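Local coordinates for protein, related to general stress protein 26(GS26) of B.subtilis (Clostridium acetobutylicum, PDB 2HQ7) that is of unknown precise function but belongs to the pyridoxamine 5'-phosphate oxidase family and probably binds a flavin nucleotide as its relatives do, at residues 46-51 / 68-73; 81-86 / 136-141. All coordinates share one frame; numbering follows the deposited sequence.

Contact 1 of 2, residues 46-51 / 68-73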
loop_
_atom_site.group_PDB
_atom_site.type_symbol
_atom_site.label_atom_id
_atom_site.label_comp_id
_atom_site.label_asym_id
_atom_site.label_seq_id
_atom_site.Cartn_x
_atom_site.Cartn_y
_atom_site.Cartn_z
ATOM N N LYS B 46 -8.933 14.665 -6.847
ATOM C CA LYS B 46 -7.995 15.785 -6.756
ATOM C C LYS B 46 -7.374 15.954 -5.389
ATOM O O LYS B 46 -6.217 16.378 -5.264
ATOM C CB LYS B 46 -8.753 17.095 -7.068
ATOM C CG LYS B 46 -9.494 17.101 -8.390
ATOM C CD LYS B 46 -10.004 18.496 -8.774
ATOM C CE LYS B 46 -11.496 18.689 -8.488
ATOM N NZ LYS B 46 -11.914 20.155 -8.557
ATOM N N LYS B 47 -8.167 15.730 -4.350
ATOM C CA LYS B 47 -7.759 16.132 -3.003
ATOM C C LYS B 47 -8.366 15.209 -1.960
ATOM O O LYS B 47 -9.550 14.872 -2.007
ATOM C CB LYS B 47 -8.131 17.612 -2.704
ATOM C CG LYS B 47 -6.936 18.551 -2.533
ATOM C CD LYS B 47 -7.328 19.959 -2.041
ATOM C CE LYS B 47 -6.150 20.958 -2.018
ATOM N NZ LYS B 47 -6.413 22.211 -1.189
ATOM N N PHE B 48 -7.525 14.789 -1.021
ATOM C CA PHE B 48 -7.945 13.923 0.074
ATOM C C PHE B 48 -7.506 14.523 1.395
ATOM O O PHE B 48 -6.375 14.973 1.545
ATOM C CB PHE B 48 -7.327 12.554 -0.091
ATOM C CG PHE B 48 -7.912 11.787 -1.212
ATOM C CD1 PHE B 48 -7.601 12.127 -2.529
ATOM C CD2 PHE B 48 -8.821 10.790 -0.976
ATOM C CE1 PHE B 48 -8.149 11.462 -3.578
ATOM C CE2 PHE B 48 -9.370 10.100 -2.042
ATOM C CZ PHE B 48 -9.041 10.452 -3.337
ATOM N N TRP B 49 -8.368 14.464 2.379
ATOM C CA TRP B 49 -8.011 14.890 3.726
ATOM C C TRP B 49 -8.059 13.629 4.555
ATOM O O TRP B 49 -9.051 12.899 4.522
ATOM C CB TRP B 49 -9.025 15.920 4.242
ATOM C CG TRP B 49 -8.896 17.257 3.596
ATOM C CD1 TRP B 49 -8.171 18.304 4.044
ATOM C CD2 TRP B 49 -9.513 17.689 2.377
ATOM N NE1 TRP B 49 -8.270 19.352 3.173
ATOM C CE2 TRP B 49 -9.143 19.012 2.174
ATOM C CE3 TRP B 49 -10.400 17.100 1.481
ATOM C CZ2 TRP B 49 -9.555 19.738 1.059
ATOM C CZ3 TRP B 49 -10.818 17.805 0.393
ATOM C CH2 TRP B 49 -10.407 19.132 0.192
ATOM N N LEU B 50 -6.971 13.356 5.256
ATOM C CA LEU B 50 -6.824 12.073 5.920
ATOM C C LEU B 50 -6.483 12.268 7.362
ATOM O O LEU B 50 -5.908 13.300 7.745
ATOM C CB LEU B 50 -5.705 11.270 5.262
ATOM C CG LEU B 50 -5.736 11.022 3.765
ATOM C CD1 LEU B 50 -4.394 10.516 3.329
ATOM C CD2 LEU B 50 -6.890 10.008 3.387
ATOM N N SER B 51 -6.825 11.268 8.155
ATOM C CA SER B 51 -6.466 11.218 9.564
ATOM C C SER B 51 -5.526 10.073 9.903
ATOM O O SER B 51 -5.674 8.987 9.398
ATOM C CB SER B 51 -7.703 11.023 10.427
ATOM O OG SER B 51 -7.377 11.293 11.763
ATOM N N ILE B 68 4.202 11.191 -1.641
ATOM C CA ILE B 68 3.503 10.046 -1.166
ATOM C C ILE B 68 2.664 9.466 -2.281
ATOM O O ILE B 68 2.506 10.046 -3.376
ATOM C CB ILE B 68 2.609 10.349 0.081
ATOM C CG1 ILE B 68 1.401 11.199 -0.278
ATOM C CG2 ILE B 68 3.393 10.964 1.235
ATOM C CD1 ILE B 68 0.221 10.911 0.641
ATOM N N CYS B 69 2.076 8.331 -1.986
ATOM C CA CYS B 69 1.020 7.851 -2.832
ATOM C C CYS B 69 -0.080 7.251 -1.992
ATOM O O CYS B 69 0.128 6.836 -0.847
ATOM C CB CYS B 69 1.546 6.871 -3.851
ATOM S SG CYS B 69 1.744 5.243 -3.234
ATOM N N LEU B 70 -1.270 7.283 -2.540
ATOM C CA LEU B 70 -2.453 6.616 -1.930
ATOM C C LEU B 70 -2.848 5.425 -2.755
ATOM O O LEU B 70 -2.745 5.458 -3.993
ATOM C CB LEU B 70 -3.656 7.565 -1.884
ATOM C CG LEU B 70 -3.554 8.916 -1.155
ATOM C CD1 LEU B 70 -4.965 9.548 -0.990
ATOM C CD2 LEU B 70 -2.967 8.722 0.169
ATOM N N TYR B 71 -3.352 4.383 -2.110
ATOM C CA TYR B 71 -3.868 3.218 -2.851
ATOM C C TYR B 71 -5.216 2.763 -2.304
ATOM O O TYR B 71 -5.396 2.678 -1.093
ATOM C CB TYR B 71 -2.859 2.065 -2.795
ATOM C CG TYR B 71 -3.155 0.936 -3.744
ATOM C CD1 TYR B 71 -2.747 1.002 -5.070
ATOM C CD2 TYR B 71 -3.849 -0.172 -3.332
ATOM C CE1 TYR B 71 -3.028 -0.024 -5.959
ATOM C CE2 TYR B 71 -4.135 -1.205 -4.228
ATOM C CZ TYR B 71 -3.714 -1.108 -5.532
ATOM O OH TYR B 71 -4.005 -2.126 -6.404
ATOM N N PHE B 72 -6.142 2.457 -3.209
ATOM C CA PHE B 72 -7.470 1.992 -2.867
ATOM C C PHE B 72 -7.658 0.707 -3.583
ATOM O O PHE B 72 -7.343 0.623 -4.760
ATOM C CB PHE B 72 -8.546 2.951 -3.384
ATOM C CG PHE B 72 -8.346 4.354 -2.964
ATOM C CD1 PHE B 72 -7.463 5.164 -3.653
ATOM C CD2 PHE B 72 -9.006 4.866 -1.847
ATOM C CE1 PHE B 72 -7.256 6.454 -3.268
ATOM C CE2 PHE B 72 -8.778 6.176 -1.450
ATOM C CZ PHE B 72 -7.911 6.962 -2.176
ATOM N N VAL B 73 -8.171 -0.304 -2.918
ATOM C CA VAL B 73 -8.294 -1.585 -3.598
ATOM C C VAL B 73 -9.659 -2.185 -3.378
ATOM O O VAL B 73 -10.272 -1.911 -2.359
ATOM C CB VAL B 73 -7.192 -2.556 -3.093
ATOM C CG1 VAL B 73 -7.572 -3.132 -1.727
ATOM C CG2 VAL B 73 -6.857 -3.632 -4.161
#
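F48 meets both L70 and F72 inside a curled antiparallel sheet, consistent with the FMN-binding split barrel of this family. Strands 47-51 and 68-73 are not sheet neighbours: their axes run 10.6 Å apart at 88°, and side chains alone bridge the gap. Methyl CD1 of L70 sits over one face of the F48 ring, offset toward the rim, with 3.7 Å to F48 CG and 4.1 Å to the ring centroid, a CH-pi contact. The F72 ring comes from the opposite direction, an oblique pair with planes inclined at 39° and centroids 5.5 Å apart. L50 and L70 reach tip to tip, L50 CD1 standing 3.9 Å from L70 CD2, so the two methyls of L70 divide their work between the phenylalanine and the leucine. The CB of F48 already points toward strand 68-73, and a chi1 of -71° puts CG beside the backbone N, which sets where the ring lies among L70 and F72. Further out, the H42 ring lies nearly parallel to that of F48, V21 touches L50, L70 and F72, and F122 packs on L70. Backbone hydrogen bonds of F48 with F122 and of L50 with L120 seat the first strand in the sheet. Where the two rings come nearest, CE2 of F48 lies 3.5 Å from CZ of F72.

Contact 2 of 2, residues 81-86 / 136-141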
loop_
_atom_site.group_PDB
_atom_site.type_symbol
_atom_site.label_atom_id
_atom_site.label_comp_id
_atom_site.label_asym_id
_atom_site.label_seq_id
_atom_site.Cartn_x
_atom_site.Cartn_y
_atom_site.Cartn_z
ATOM N N LEU B 81 -6.760 1.486 -7.389
ATOM C CA LEU B 81 -6.499 2.802 -7.883
ATOM C C LEU B 81 -5.333 3.359 -7.103
ATOM O O LEU B 81 -5.369 3.336 -5.883
ATOM C CB LEU B 81 -7.742 3.650 -7.647
ATOM C CG LEU B 81 -7.511 5.168 -7.741
ATOM C CD1 LEU B 81 -7.208 5.530 -9.162
ATOM C CD2 LEU B 81 -8.765 5.906 -7.277
HETATM N N MSE B 82 -4.315 3.889 -7.780
HETATM C CA MSE B 82 -3.221 4.551 -7.090
HETATM C C MSE B 82 -3.151 5.993 -7.513
HETATM O O MSE B 82 -3.181 6.291 -8.706
HETATM C CB MSE B 82 -1.878 3.906 -7.419
HETATM C CG MSE B 82 -0.699 4.753 -6.957
HETATM SE SE MSE B 82 1.018 4.176 -7.543
HETATM C CE MSE B 82 1.131 4.726 -9.429
ATOM N N LEU B 83 -2.979 6.883 -6.535
ATOM C CA LEU B 83 -2.806 8.298 -6.808
ATOM C C LEU B 83 -1.490 8.708 -6.234
ATOM O O LEU B 83 -1.156 8.300 -5.109
ATOM C CB LEU B 83 -3.904 9.134 -6.165
ATOM C CG LEU B 83 -5.335 8.778 -6.586
ATOM C CD1 LEU B 83 -6.337 9.495 -5.645
ATOM C CD2 LEU B 83 -5.645 9.111 -8.064
ATOM N N VAL B 84 -0.775 9.551 -6.978
ATOM C CA VAL B 84 0.556 10.016 -6.632
ATOM C C VAL B 84 0.556 11.543 -6.484
ATOM O O VAL B 84 -0.074 12.264 -7.268
ATOM C CB VAL B 84 1.577 9.583 -7.703
ATOM C CG1 VAL B 84 2.978 10.270 -7.435
ATOM C CG2 VAL B 84 1.679 8.113 -7.734
ATOM N N GLY B 85 1.261 12.032 -5.478
ATOM C CA GLY B 85 1.146 13.430 -5.074
ATOM C C GLY B 85 1.924 13.741 -3.829
ATOM O O GLY B 85 2.819 13.009 -3.482
ATOM N N THR B 86 1.595 14.871 -3.198
ATOM C CA THR B 86 2.271 15.355 -2.011
ATOM C C THR B 86 1.268 15.689 -0.925
ATOM O O THR B 86 0.118 16.038 -1.190
ATOM C CB THR B 86 3.028 16.668 -2.285
ATOM O OG1 THR B 86 2.092 17.605 -2.794
ATOM C CG2 THR B 86 4.121 16.476 -3.281
ATOM N N ILE B 136 -4.328 1.935 -16.707
ATOM C CA ILE B 136 -4.443 3.181 -17.417
ATOM C C ILE B 136 -3.903 4.232 -16.497
ATOM O O ILE B 136 -4.393 4.372 -15.392
ATOM C CB ILE B 136 -5.939 3.509 -17.707
ATOM C CG1 ILE B 136 -6.477 2.596 -18.807
ATOM C CG2 ILE B 136 -6.104 4.982 -18.107
ATOM C CD1 ILE B 136 -7.823 2.012 -18.542
ATOM N N THR B 137 -2.881 4.953 -16.960
ATOM C CA THR B 137 -2.274 6.038 -16.245
ATOM C C THR B 137 -2.856 7.319 -16.773
ATOM O O THR B 137 -2.964 7.485 -17.985
ATOM C CB THR B 137 -0.737 6.116 -16.486
ATOM O OG1 THR B 137 -0.123 4.883 -16.133
ATOM C CG2 THR B 137 -0.123 7.182 -15.630
ATOM N N PHE B 138 -3.168 8.250 -15.876
ATOM C CA PHE B 138 -3.713 9.557 -16.273
ATOM C C PHE B 138 -3.181 10.644 -15.390
ATOM O O PHE B 138 -2.878 10.388 -14.228
ATOM C CB PHE B 138 -5.231 9.521 -16.144
ATOM C CG PHE B 138 -5.709 9.044 -14.797
ATOM C CD1 PHE B 138 -5.872 7.681 -14.538
ATOM C CD2 PHE B 138 -6.015 9.952 -13.799
ATOM C CE1 PHE B 138 -6.310 7.246 -13.293
ATOM C CE2 PHE B 138 -6.452 9.530 -12.558
ATOM C CZ PHE B 138 -6.609 8.173 -12.297
ATOM N N LYS B 139 -3.087 11.862 -15.920
ATOM C CA LYS B 139 -2.839 13.047 -15.104
ATOM C C LYS B 139 -4.166 13.584 -14.603
ATOM O O LYS B 139 -5.170 13.543 -15.317
ATOM C CB LYS B 139 -2.127 14.146 -15.892
ATOM C CG LYS B 139 -0.754 13.793 -16.429
ATOM C CD LYS B 139 -0.105 15.061 -17.032
ATOM C CE LYS B 139 1.139 14.729 -17.891
ATOM N NZ LYS B 139 1.868 15.949 -18.389
ATOM N N ILE B 140 -4.184 14.089 -13.372
ATOM C CA ILE B 140 -5.426 14.553 -12.762
ATOM C C ILE B 140 -6.053 15.642 -13.613
ATOM O O ILE B 140 -7.242 15.593 -13.894
ATOM C CB ILE B 140 -5.206 15.074 -11.314
ATOM C CG1 ILE B 140 -4.947 13.911 -10.391
ATOM C CG2 ILE B 140 -6.448 15.776 -10.768
ATOM C CD1 ILE B 140 -6.072 12.952 -10.365
ATOM N N ASP B 141 -5.237 16.594 -14.048
ATOM C CA ASP B 141 -5.709 17.704 -14.876
ATOM C C ASP B 141 -6.349 17.269 -16.211
ATOM O O ASP B 141 -7.103 18.052 -16.797
ATOM C CB ASP B 141 -4.580 18.734 -15.103
ATOM C CG ASP B 141 -3.686 18.394 -16.285
ATOM O OD1 ASP B 141 -4.052 18.742 -17.429
ATOM O OD2 ASP B 141 -2.593 17.825 -16.071
#
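F138 reaches from strand 136-139 to L81 and L83, two leucines of strand 81-86 with which its own strand forms no sheet pair. Between the two strands in the sheet runs 117-131, antiparallel to each, so the contact bridges next-nearest neighbours through side chains on one side of the sheet. From CB of F138, a chi1 of 52° places CG between the backbone N and the carbonyl carbon, and the ring then extends toward the leucines. CE2, on one flank of the ring, lies 4.1 Å from CD1 of I140. CZ, the far end of the ring, does the reaching across: it lies 4.1 Å from CD1 of L81, a methyl at the ring edge and near the ring plane. The two side chains cross at about a right angle. The CB of L81 points elsewhere, but chi1 163° brings its end to CZ. The same CZ stands 4.4 Å from CD2 of L83, which approaches the ring obliquely. That methyl also comes within 4.5 Å of I140 CD1, making a loose cluster. L45 touches both F138 and I140, I143 packs on F138, and S11, L14 and V15 of helix 5-16 cover L81. M82 and V84, alternating with the leucines, pack on I34 and Y31 of the second subunit. Every atom meeting across the contact is carbon, and the separations are wide; the attraction is therefore dispersion and burial of apolar surface, with little directional demand on the ring.

Both contacts are buried and apolar, but contact 1 lies at the centre of the chain and contact 2 about 12 Å from it, where helix 5-16 and strand 134-139 lie near the L81 end of strand 79-90. Contact 1 is the larger and adds ring-to-ring and CH-pi contacts, while contact 2 has two leucine methyls at the far end of one ring and a methyl-to-methyl contact. Strands 67-74 and 79-90 are antiparallel neighbours and join them: L70 N is 2.8 Å from L83 O, and L81 N is 2.8 Å from F72 O, both probable hydrogen bonds. L83 also connects the side chains, its CD1 packing 3.4 Å from F48 CE1. Y71 and M82 touch the second subunit.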